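Local coordinates for competence damage-inducible protein A (Klebsiella pneumoniae subsp. pneumoniae MGH 78578, PDB 5V01), which is of unknown function but belongs to the CinA family, some members of which hydrolyse nicotinamide mononucleotide, at residues I27-S38 / D53-T64. Residues are numbered along the deposited sequence; the frame is centred on the assembly and turned at random.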
# COMPACT_ATOMS: atom_id res chain seq x y z
N ILE A 27 14.70 9.63 10.56
CA ILE A 27 15.82 8.87 11.11
C ILE A 27 16.57 9.70 12.16
O ILE A 27 16.92 9.18 13.22
CB ILE A 27 16.75 8.35 10.00
CG1 ILE A 27 16.03 7.27 9.18
CG2 ILE A 27 18.04 7.77 10.56
CD1 ILE A 27 16.69 6.99 7.86
N ALA A 28 16.75 11.00 11.88
CA ALA A 28 17.43 11.90 12.82
C ALA A 28 16.72 11.98 14.17
O ALA A 28 17.39 12.17 15.21
CB ALA A 28 17.61 13.28 12.21
N ARG A 29 15.39 11.82 14.16
CA ARG A 29 14.60 11.93 15.40
C ARG A 29 14.24 10.59 16.02
O ARG A 29 13.71 10.56 17.12
CB ARG A 29 13.32 12.72 15.12
CG ARG A 29 13.64 14.15 14.81
CD ARG A 29 12.45 14.90 14.27
NE ARG A 29 12.79 16.30 14.05
CZ ARG A 29 13.56 16.75 13.06
NH1 ARG A 29 14.11 15.93 12.14
NH2 ARG A 29 13.79 18.05 12.97
N GLY A 30 14.51 9.50 15.32
CA GLY A 30 14.14 8.17 15.75
C GLY A 30 12.64 7.98 15.68
O GLY A 30 12.08 7.25 16.49
N TRP A 31 12.00 8.64 14.70
CA TRP A 31 10.54 8.52 14.51
C TRP A 31 10.20 7.58 13.37
O TRP A 31 10.94 7.44 12.41
CB TRP A 31 9.91 9.88 14.24
CG TRP A 31 9.99 10.86 15.39
CD1 TRP A 31 10.33 10.59 16.67
CD2 TRP A 31 9.72 12.26 15.32
NE1 TRP A 31 10.30 11.75 17.41
CE2 TRP A 31 9.91 12.79 16.61
CE3 TRP A 31 9.31 13.12 14.30
CZ2 TRP A 31 9.74 14.14 16.90
CZ3 TRP A 31 9.13 14.46 14.59
CH2 TRP A 31 9.34 14.96 15.88
N ARG A 32 9.03 6.95 13.50
CA ARG A 32 8.53 6.02 12.51
C ARG A 32 7.19 6.49 11.99
O ARG A 32 6.36 7.02 12.74
CB ARG A 32 8.42 4.61 13.11
CG ARG A 32 9.77 4.10 13.55
CD ARG A 32 9.74 2.65 13.95
NE ARG A 32 9.62 1.77 12.79
CZ ARG A 32 10.62 1.46 11.95
NH1 ARG A 32 11.85 1.95 12.11
NH2 ARG A 32 10.38 0.62 10.94
N LEU A 33 7.02 6.31 10.70
CA LEU A 33 5.87 6.75 9.93
C LEU A 33 5.05 5.54 9.49
O LEU A 33 5.61 4.49 9.19
CB LEU A 33 6.40 7.47 8.68
CG LEU A 33 5.41 7.95 7.64
CD1 LEU A 33 4.47 9.04 8.18
CD2 LEU A 33 6.18 8.47 6.42
N THR A 34 3.73 5.72 9.38
CA THR A 34 2.81 4.71 8.82
C THR A 34 1.79 5.44 7.96
O THR A 34 1.59 6.66 8.10
CB THR A 34 2.15 3.90 9.93
OG1 THR A 34 1.44 2.83 9.37
CG2 THR A 34 1.21 4.71 10.76
N THR A 35 1.16 4.70 7.05
CA THR A 35 0.25 5.30 6.08
C THR A 35 -1.01 4.49 5.88
O THR A 35 -0.98 3.25 5.91
CB THR A 35 0.91 5.49 4.70
OG1 THR A 35 1.37 4.24 4.18
CG2 THR A 35 2.04 6.48 4.76
N ALA A 36 -2.11 5.20 5.62
CA ALA A 36 -3.39 4.60 5.25
C ALA A 36 -3.92 5.34 4.04
O ALA A 36 -4.06 6.56 4.07
CB ALA A 36 -4.40 4.66 6.40
N GLU A 37 -4.22 4.60 2.98
CA GLU A 37 -4.62 5.18 1.70
C GLU A 37 -5.91 4.57 1.21
O GLU A 37 -6.25 3.43 1.54
CB GLU A 37 -3.54 4.85 0.66
CG GLU A 37 -2.19 5.49 0.94
CD GLU A 37 -1.16 5.06 -0.10
OE1 GLU A 37 -1.26 5.50 -1.27
OE2 GLU A 37 -0.25 4.32 0.28
N SER A 38 -6.59 5.32 0.37
CA SER A 38 -7.75 4.83 -0.35
C SER A 38 -7.51 5.13 -1.84
O SER A 38 -6.87 4.33 -2.52
CB SER A 38 -9.01 5.44 0.26
OG SER A 38 -10.18 4.95 -0.36
N ASP A 53 16.43 3.33 2.60
CA ASP A 53 16.61 2.82 3.95
C ASP A 53 15.25 2.76 4.63
O ASP A 53 15.10 3.12 5.80
CB ASP A 53 17.57 3.74 4.71
CG ASP A 53 18.13 3.12 5.99
OD1 ASP A 53 18.19 1.87 6.15
OD2 ASP A 53 18.54 3.92 6.86
N THR A 54 14.25 2.31 3.87
CA THR A 54 12.86 2.28 4.34
C THR A 54 12.68 1.75 5.76
O THR A 54 12.03 2.35 6.59
CB THR A 54 12.02 1.40 3.41
OG1 THR A 54 12.14 1.89 2.08
CG2 THR A 54 10.56 1.44 3.80
N ALA A 55 13.31 0.62 6.05
CA ALA A 55 13.10 -0.06 7.32
C ALA A 55 13.55 0.77 8.52
O ALA A 55 13.11 0.52 9.63
CB ALA A 55 13.82 -1.39 7.32
N ALA A 56 14.42 1.75 8.29
CA ALA A 56 14.88 2.64 9.35
C ALA A 56 13.80 3.63 9.82
O ALA A 56 13.97 4.27 10.87
CB ALA A 56 16.12 3.40 8.90
N PHE A 57 12.72 3.78 9.04
CA PHE A 57 11.66 4.74 9.41
C PHE A 57 10.22 4.34 9.11
O PHE A 57 9.31 5.07 9.46
CB PHE A 57 11.93 6.11 8.76
CG PHE A 57 11.87 6.09 7.27
CD1 PHE A 57 10.67 6.29 6.60
CD2 PHE A 57 13.00 5.79 6.52
CE1 PHE A 57 10.64 6.25 5.21
CE2 PHE A 57 12.97 5.76 5.16
CZ PHE A 57 11.78 5.95 4.49
N TYR A 58 10.00 3.20 8.46
CA TYR A 58 8.66 2.83 7.97
C TYR A 58 8.55 1.35 7.87
O TYR A 58 9.47 0.68 7.36
CB TYR A 58 8.45 3.42 6.57
CG TYR A 58 7.11 3.12 5.90
CD1 TYR A 58 6.94 2.02 5.09
CD2 TYR A 58 6.04 3.96 6.07
CE1 TYR A 58 5.73 1.76 4.48
CE2 TYR A 58 4.84 3.74 5.47
CZ TYR A 58 4.67 2.63 4.68
OH TYR A 58 3.46 2.42 4.04
N ASP A 59 7.44 0.80 8.32
CA ASP A 59 7.20 -0.59 7.98
C ASP A 59 5.79 -1.03 7.70
O ASP A 59 5.66 -2.12 7.20
CB ASP A 59 7.84 -1.51 9.01
CG ASP A 59 7.34 -1.25 10.39
OD1 ASP A 59 6.12 -1.16 10.55
OD2 ASP A 59 8.17 -1.16 11.32
N THR A 60 4.77 -0.19 7.94
CA THR A 60 3.39 -0.59 7.72
C THR A 60 2.61 0.44 6.92
O THR A 60 2.57 1.62 7.28
CB THR A 60 2.70 -0.83 9.07
OG1 THR A 60 3.40 -1.86 9.79
CG2 THR A 60 1.23 -1.24 8.91
N GLY A 61 1.95 -0.03 5.87
CA GLY A 61 0.96 0.74 5.16
C GLY A 61 -0.25 -0.11 4.87
O GLY A 61 -0.14 -1.32 4.69
N VAL A 62 -1.40 0.53 4.76
CA VAL A 62 -2.59 -0.13 4.29
C VAL A 62 -3.26 0.63 3.17
O VAL A 62 -3.12 1.86 3.06
CB VAL A 62 -3.62 -0.42 5.41
CG1 VAL A 62 -2.98 -1.20 6.54
CG2 VAL A 62 -4.26 0.87 5.95
N VAL A 63 -3.98 -0.12 2.33
CA VAL A 63 -4.83 0.40 1.29
C VAL A 63 -6.22 -0.14 1.59
O VAL A 63 -6.44 -1.35 1.61
CB VAL A 63 -4.35 -0.05 -0.10
CG1 VAL A 63 -5.28 0.49 -1.17
CG2 VAL A 63 -2.95 0.43 -0.31
N THR A 64 -7.15 0.78 1.88
CA THR A 64 -8.53 0.44 2.27
C THR A 64 -9.43 1.19 1.32
O THR A 64 -9.74 2.37 1.55
CB THR A 64 -8.80 0.83 3.74
OG1 THR A 64 -8.46 2.20 3.95
CG2 THR A 64 -8.00 -0.04 4.68
O HOH W 1 13.46 6.30 12.66
O HOH W 2 6.90 0.89 12.60
O HOH W 3 5.19 1.97 9.83
O HOH W 4 -0.49 3.05 2.67
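Arg32 reaches across to the turn before strand 58-64 and closes end-on over one acceptor: NH1 (3.1 Å) and NH2 (3.0 Å) both donate to Ala55 O, which lies in the guanidinium plane. A bend at chi3 (74°) swings the group back over the backbone, with Phe57 C above its centre and Tyr58 N toward the rim. NH2 also makes a salt bridge to Asp59 OD2 at 2.9 Å, meeting it from above the carboxylate plane, while a water joins NE to the same oxygen. Asp59 OD1 takes the Thr60 hydroxyl proton.

Leu33 N donates almost straight to Phe57 O (2.9 Å), and then the regular pairing breaks. Tyr58 CD2 comes within 3.2 Å of Leu33 O, and a water links that carbonyl to Thr60 N. Thr60 O instead accepts Thr34 OG1 at 2.7 Å, plus a weak bond from Thr35 N. On the other face of the sheet, Thr35 OG1 and Tyr58 OH share a hydrogen bond (2.8 Å) that either may donate; a water at Thr35 OG1 also bonds Glu37 OE2 and Val62 O. Parallel pairing then runs cleanly: Val62 N to Thr35 O, Glu37 N to Val62 O, and Thr64 N to Glu37 O (2.8 Å). The buried Glu37 carboxylate is held by Thr40 and the backbone N of Leu44 and Ala45; Lys70 bonds both Ser38 OG and Thr64 O.

Helix 43-50 connects the strands in a parallel beta-alpha-beta unit at the outer side of the chain's own mixed sheet, which the second subunit extends by antiparallel pairing with Gly61 to Val63, in a CinA-family alpha/beta domain.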